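PDB 7CBC: De novo designed switch protein caging a hemagglutinin binder (sCageHA267_1S) from Synthetic construct, which probably works as a biosensor switch, a designed helical bundle that cages a hemagglutinin binder, presumably keeping it inactive until the switch opens. Local coordinates for residues I108-A119 with H207-L218. Numbering follows the deposited sequence.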
loop_
_atom_site.group_PDB
_atom_site.type_symbol
_atom_site.label_atom_id
_atom_site.label_comp_id
_atom_site.label_asym_id
_atom_site.label_seq_id
_atom_site.Cartn_x
_atom_site.Cartn_y
_atom_site.Cartn_z
ATOM N N ILE A 108 -14.180 11.644 -6.365
ATOM C CA ILE A 108 -13.253 11.362 -5.277
ATOM C C ILE A 108 -13.728 10.161 -4.475
ATOM O O ILE A 108 -12.923 9.322 -4.049
ATOM C CB ILE A 108 -13.090 12.608 -4.394
ATOM C CG1 ILE A 108 -12.445 13.726 -5.186
ATOM C CG2 ILE A 108 -12.240 12.319 -3.166
ATOM C CD1 ILE A 108 -12.274 14.925 -4.341
ATOM N N ALA A 109 -15.040 10.054 -4.252
ATOM C CA ALA A 109 -15.548 8.931 -3.473
ATOM C C ALA A 109 -15.350 7.618 -4.213
ATOM O O ALA A 109 -14.896 6.632 -3.620
ATOM C CB ALA A 109 -17.022 9.145 -3.129
ATOM N N GLU A 110 -15.679 7.578 -5.508
ATOM C CA GLU A 110 -15.460 6.353 -6.278
ATOM C C GLU A 110 -13.994 5.969 -6.306
ATOM O O GLU A 110 -13.647 4.777 -6.273
ATOM C CB GLU A 110 -15.930 6.525 -7.715
ATOM C CG GLU A 110 -17.407 6.452 -7.966
ATOM C CD GLU A 110 -17.679 6.534 -9.452
ATOM O OE1 GLU A 110 -17.347 5.566 -10.175
ATOM O OE2 GLU A 110 -18.175 7.583 -9.904
ATOM N N THR A 111 -13.117 6.960 -6.454
ATOM C CA THR A 111 -11.698 6.650 -6.535
ATOM C C THR A 111 -11.194 6.106 -5.205
ATOM O O THR A 111 -10.454 5.111 -5.167
ATOM C CB THR A 111 -10.918 7.898 -6.965
ATOM O OG1 THR A 111 -11.188 8.178 -8.345
ATOM C CG2 THR A 111 -9.456 7.662 -6.825
ATOM N N GLN A 112 -11.625 6.710 -4.097
ATOM C CA GLN A 112 -11.172 6.219 -2.806
ATOM C C GLN A 112 -11.683 4.815 -2.529
ATOM O O GLN A 112 -10.987 4.019 -1.902
ATOM C CB GLN A 112 -11.589 7.182 -1.703
ATOM C CG GLN A 112 -11.148 6.781 -0.316
ATOM C CD GLN A 112 -9.643 6.639 -0.168
ATOM O OE1 GLN A 112 -8.871 6.889 -1.099
ATOM N NE2 GLN A 112 -9.217 6.224 1.020
ATOM N N ASP A 113 -12.879 4.476 -3.002
ATOM C CA ASP A 113 -13.338 3.111 -2.801
ATOM C C ASP A 113 -12.479 2.128 -3.586
ATOM O O ASP A 113 -12.210 1.018 -3.105
ATOM C CB ASP A 113 -14.809 2.989 -3.181
ATOM C CG ASP A 113 -15.378 1.622 -2.861
ATOM O OD1 ASP A 113 -15.505 0.807 -3.796
ATOM O OD2 ASP A 113 -15.690 1.360 -1.679
ATOM N N LEU A 114 -12.017 2.520 -4.779
ATOM C CA LEU A 114 -11.073 1.674 -5.513
ATOM C C LEU A 114 -9.806 1.440 -4.704
ATOM O O LEU A 114 -9.310 0.306 -4.610
ATOM C CB LEU A 114 -10.705 2.312 -6.851
ATOM C CG LEU A 114 -11.733 2.430 -7.965
ATOM C CD1 LEU A 114 -11.042 3.046 -9.173
ATOM C CD2 LEU A 114 -12.319 1.065 -8.300
ATOM N N ASN A 115 -9.252 2.512 -4.131
ATOM C CA ASN A 115 -8.014 2.379 -3.373
ATOM C C ASN A 115 -8.173 1.390 -2.225
ATOM O O ASN A 115 -7.281 0.576 -1.976
ATOM C CB ASN A 115 -7.568 3.751 -2.867
ATOM C CG ASN A 115 -7.204 4.688 -4.000
ATOM O OD1 ASN A 115 -6.731 4.256 -5.051
ATOM N ND2 ASN A 115 -7.436 5.972 -3.799
ATOM N N LEU A 116 -9.318 1.420 -1.539
ATOM C CA LEU A 116 -9.546 0.505 -0.422
ATOM C C LEU A 116 -9.673 -0.938 -0.897
ATOM O O LEU A 116 -9.034 -1.839 -0.343
ATOM C CB LEU A 116 -10.791 0.942 0.351
ATOM C CG LEU A 116 -10.561 2.274 1.059
ATOM C CD1 LEU A 116 -11.785 2.721 1.842
ATOM C CD2 LEU A 116 -9.363 2.150 1.968
ATOM N N ARG A 117 -10.472 -1.180 -1.942
ATOM C CA ARG A 117 -10.563 -2.530 -2.496
ATOM C C ARG A 117 -9.208 -3.044 -2.969
ATOM O O ARG A 117 -8.919 -4.243 -2.853
ATOM C CB ARG A 117 -11.585 -2.558 -3.633
ATOM C CG ARG A 117 -12.998 -2.347 -3.123
ATOM C CD ARG A 117 -13.985 -1.923 -4.205
ATOM N NE ARG A 117 -15.348 -1.948 -3.678
ATOM C CZ ARG A 117 -16.090 -3.051 -3.629
ATOM N NH1 ARG A 117 -15.594 -4.197 -4.088
ATOM N NH2 ARG A 117 -17.317 -3.015 -3.119
ATOM N N ALA A 118 -8.364 -2.155 -3.497
ATOM C CA ALA A 118 -7.024 -2.557 -3.907
ATOM C C ALA A 118 -6.154 -2.878 -2.697
ATOM O O ALA A 118 -5.374 -3.835 -2.723
ATOM C CB ALA A 118 -6.393 -1.460 -4.771
ATOM N N ALA A 119 -6.285 -2.100 -1.618
ATOM C CA ALA A 119 -5.571 -2.424 -0.383
ATOM C C ALA A 119 -5.987 -3.788 0.166
ATOM O O ALA A 119 -5.141 -4.556 0.645
ATOM C CB ALA A 119 -5.818 -1.325 0.650
ATOM N N HIS A 207 -6.580 16.097 -8.771
ATOM C CA HIS A 207 -7.005 14.783 -8.308
ATOM C C HIS A 207 -6.178 13.682 -8.952
ATOM O O HIS A 207 -5.748 12.743 -8.276
ATOM C CB HIS A 207 -8.488 14.580 -8.594
ATOM C CG HIS A 207 -8.905 13.145 -8.592
ATOM N ND1 HIS A 207 -9.169 12.446 -7.433
ATOM C CD2 HIS A 207 -9.084 12.269 -9.610
ATOM C CE1 HIS A 207 -9.508 11.205 -7.737
ATOM N NE2 HIS A 207 -9.463 11.072 -9.053
ATOM N N ALA A 208 -5.962 13.767 -10.270
ATOM C CA ALA A 208 -5.232 12.710 -10.963
ATOM C C ALA A 208 -3.805 12.598 -10.451
ATOM O O ALA A 208 -3.253 11.492 -10.352
ATOM C CB ALA A 208 -5.236 12.955 -12.468
ATOM N N GLN A 209 -3.191 13.736 -10.125
ATOM C CA GLN A 209 -1.847 13.716 -9.565
ATOM C C GLN A 209 -1.823 13.005 -8.211
ATOM O O GLN A 209 -0.951 12.162 -7.948
ATOM C CB GLN A 209 -1.344 15.153 -9.454
ATOM C CG GLN A 209 0.148 15.312 -9.501
ATOM C CD GLN A 209 0.560 16.773 -9.559
ATOM O OE1 GLN A 209 -0.261 17.657 -9.822
ATOM N NE2 GLN A 209 1.834 17.034 -9.293
ATOM N N LEU A 210 -2.789 13.314 -7.339
ATOM C CA LEU A 210 -2.830 12.664 -6.029
ATOM C C LEU A 210 -3.152 11.180 -6.152
ATOM O O LEU A 210 -2.536 10.346 -5.472
ATOM C CB LEU A 210 -3.853 13.360 -5.140
ATOM C CG LEU A 210 -3.521 14.819 -4.859
ATOM C CD1 LEU A 210 -4.738 15.546 -4.352
ATOM C CD2 LEU A 210 -2.387 14.905 -3.850
ATOM N N GLN A 211 -4.097 10.825 -7.028
ATOM C CA GLN A 211 -4.412 9.416 -7.228
ATOM C C GLN A 211 -3.209 8.638 -7.740
ATOM O O GLN A 211 -3.077 7.430 -7.472
ATOM C CB GLN A 211 -5.594 9.286 -8.180
ATOM C CG GLN A 211 -6.076 7.873 -8.426
ATOM C CD GLN A 211 -6.318 7.051 -7.149
ATOM O OE1 GLN A 211 -6.294 7.562 -6.017
ATOM N NE2 GLN A 211 -6.604 5.769 -7.341
ATOM N N ARG A 212 -2.319 9.310 -8.469
ATOM C CA ARG A 212 -1.091 8.673 -8.937
ATOM C C ARG A 212 -0.236 8.207 -7.764
ATOM O O ARG A 212 0.353 7.119 -7.807
ATOM C CB ARG A 212 -0.314 9.658 -9.822
ATOM C CG ARG A 212 0.512 9.067 -10.956
ATOM C CD ARG A 212 1.194 10.192 -11.773
ATOM N NE ARG A 212 0.239 10.945 -12.591
ATOM C CZ ARG A 212 0.066 12.265 -12.555
ATOM N NH1 ARG A 212 0.801 13.026 -11.745
ATOM N NH2 ARG A 212 -0.841 12.828 -13.346
ATOM N N LEU A 213 -0.160 9.016 -6.704
ATOM C CA LEU A 213 0.617 8.632 -5.531
ATOM C C LEU A 213 -0.090 7.544 -4.734
ATOM O O LEU A 213 0.561 6.628 -4.226
ATOM C CB LEU A 213 0.902 9.852 -4.646
ATOM C CG LEU A 213 1.897 9.699 -3.473
ATOM C CD1 LEU A 213 2.529 11.027 -3.111
ATOM C CD2 LEU A 213 1.238 9.114 -2.225
ATOM N N ASN A 214 -1.414 7.640 -4.588
ATOM C CA ASN A 214 -2.168 6.565 -3.947
ATOM C C ASN A 214 -1.910 5.228 -4.634
ATOM O O ASN A 214 -1.783 4.194 -3.973
ATOM C CB ASN A 214 -3.671 6.870 -3.977
ATOM C CG ASN A 214 -4.057 8.115 -3.175
ATOM O OD1 ASN A 214 -3.485 8.390 -2.122
ATOM N ND2 ASN A 214 -5.050 8.874 -3.679
ATOM N N LEU A 215 -1.868 5.218 -5.969
ATOM C CA LEU A 215 -1.663 3.964 -6.682
ATOM C C LEU A 215 -0.216 3.499 -6.576
ATOM O O LEU A 215 0.039 2.294 -6.486
ATOM C CB LEU A 215 -2.083 4.115 -8.150
ATOM C CG LEU A 215 -3.594 4.230 -8.391
ATOM C CD1 LEU A 215 -3.920 4.459 -9.883
ATOM C CD2 LEU A 215 -4.366 3.015 -7.827
ATOM N N GLU A 216 0.740 4.431 -6.546
ATOM C CA GLU A 216 2.137 4.031 -6.393
ATOM C C GLU A 216 2.397 3.426 -5.011
ATOM O O GLU A 216 3.231 2.520 -4.878
ATOM C CB GLU A 216 3.049 5.226 -6.656
ATOM C CG GLU A 216 4.539 4.923 -6.622
ATOM C CD GLU A 216 5.005 4.073 -7.789
ATOM O OE1 GLU A 216 4.246 3.948 -8.773
ATOM O OE2 GLU A 216 6.133 3.519 -7.710
ATOM N N LEU A 217 1.687 3.898 -3.981
ATOM C CA LEU A 217 1.712 3.220 -2.686
ATOM C C LEU A 217 1.502 1.719 -2.848
ATOM O O LEU A 217 2.274 0.914 -2.327
ATOM C CB LEU A 217 0.640 3.810 -1.767
ATOM C CG LEU A 217 0.865 5.237 -1.258
ATOM C CD1 LEU A 217 -0.258 5.625 -0.348
ATOM C CD2 LEU A 217 2.190 5.291 -0.499
ATOM N N LEU A 218 0.472 1.328 -3.603
ATOM C CA LEU A 218 0.142 -0.084 -3.737
ATOM C C LEU A 218 1.170 -0.813 -4.582
ATOM O O LEU A 218 1.486 -1.977 -4.311
ATOM C CB LEU A 218 -1.246 -0.245 -4.344
ATOM C CG LEU A 218 -2.357 0.356 -3.490
ATOM C CD1 LEU A 218 -3.612 0.561 -4.313
ATOM C CD2 LEU A 218 -2.645 -0.513 -2.283
HETATM O O HOH W 1 -9.596 8.362 -10.460
#
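N115 and Q211 meet where segments 108-119 and 207-218, on helices 99-142 and 195-239, run parallel, their axes 6° apart and 10.6 Å at closest approach, N115 lying level with N214 and T111 with Q211. Their side-chain amides reach across from opposite directions and pair twice: Q211 NE2 donates to N115 OD1 at 2.7 Å, and N115 ND2 returns a bond to Q211 OE1 at 3.0 Å. Both acceptors are met in the carbonyl plane on a lone pair, and the amide planes, 26° apart, are nearly coplanar, the geometry of a cyclic amide pair. Q211 reaches this position with CG anti to its backbone N (chi1 -177°) and a bend at chi2. Its OE1 also accepts from N214 ND2, while N115 ND2 donates a second, straight bond to Q112 OE1 at 3.2 Å. N19 bonds both Q112 and N214, and S178 takes up Q211 NE2, extending the network to helices 3-46 and 146-190. T111 CG2 lies over one face of the Q211 amide, 3.2 Å from CD. T111 OG1, already bonded to A107 O, accepts a water's hydrogen bond at 2.7 Å; that water sits at the H207 ring edge, bonded to NE2. Toward the C-terminal end the contact turns apolar: L218 CD1 presses tightly on A118 CB at 3.5 Å. A leucine in place of Q211 would probably leave N115 OD1 and N214 ND2 without their buried mate. This buried network, matched donor to acceptor, recalls those built into many designed helical bundles and is consistent with polar specification of helix pairing and register.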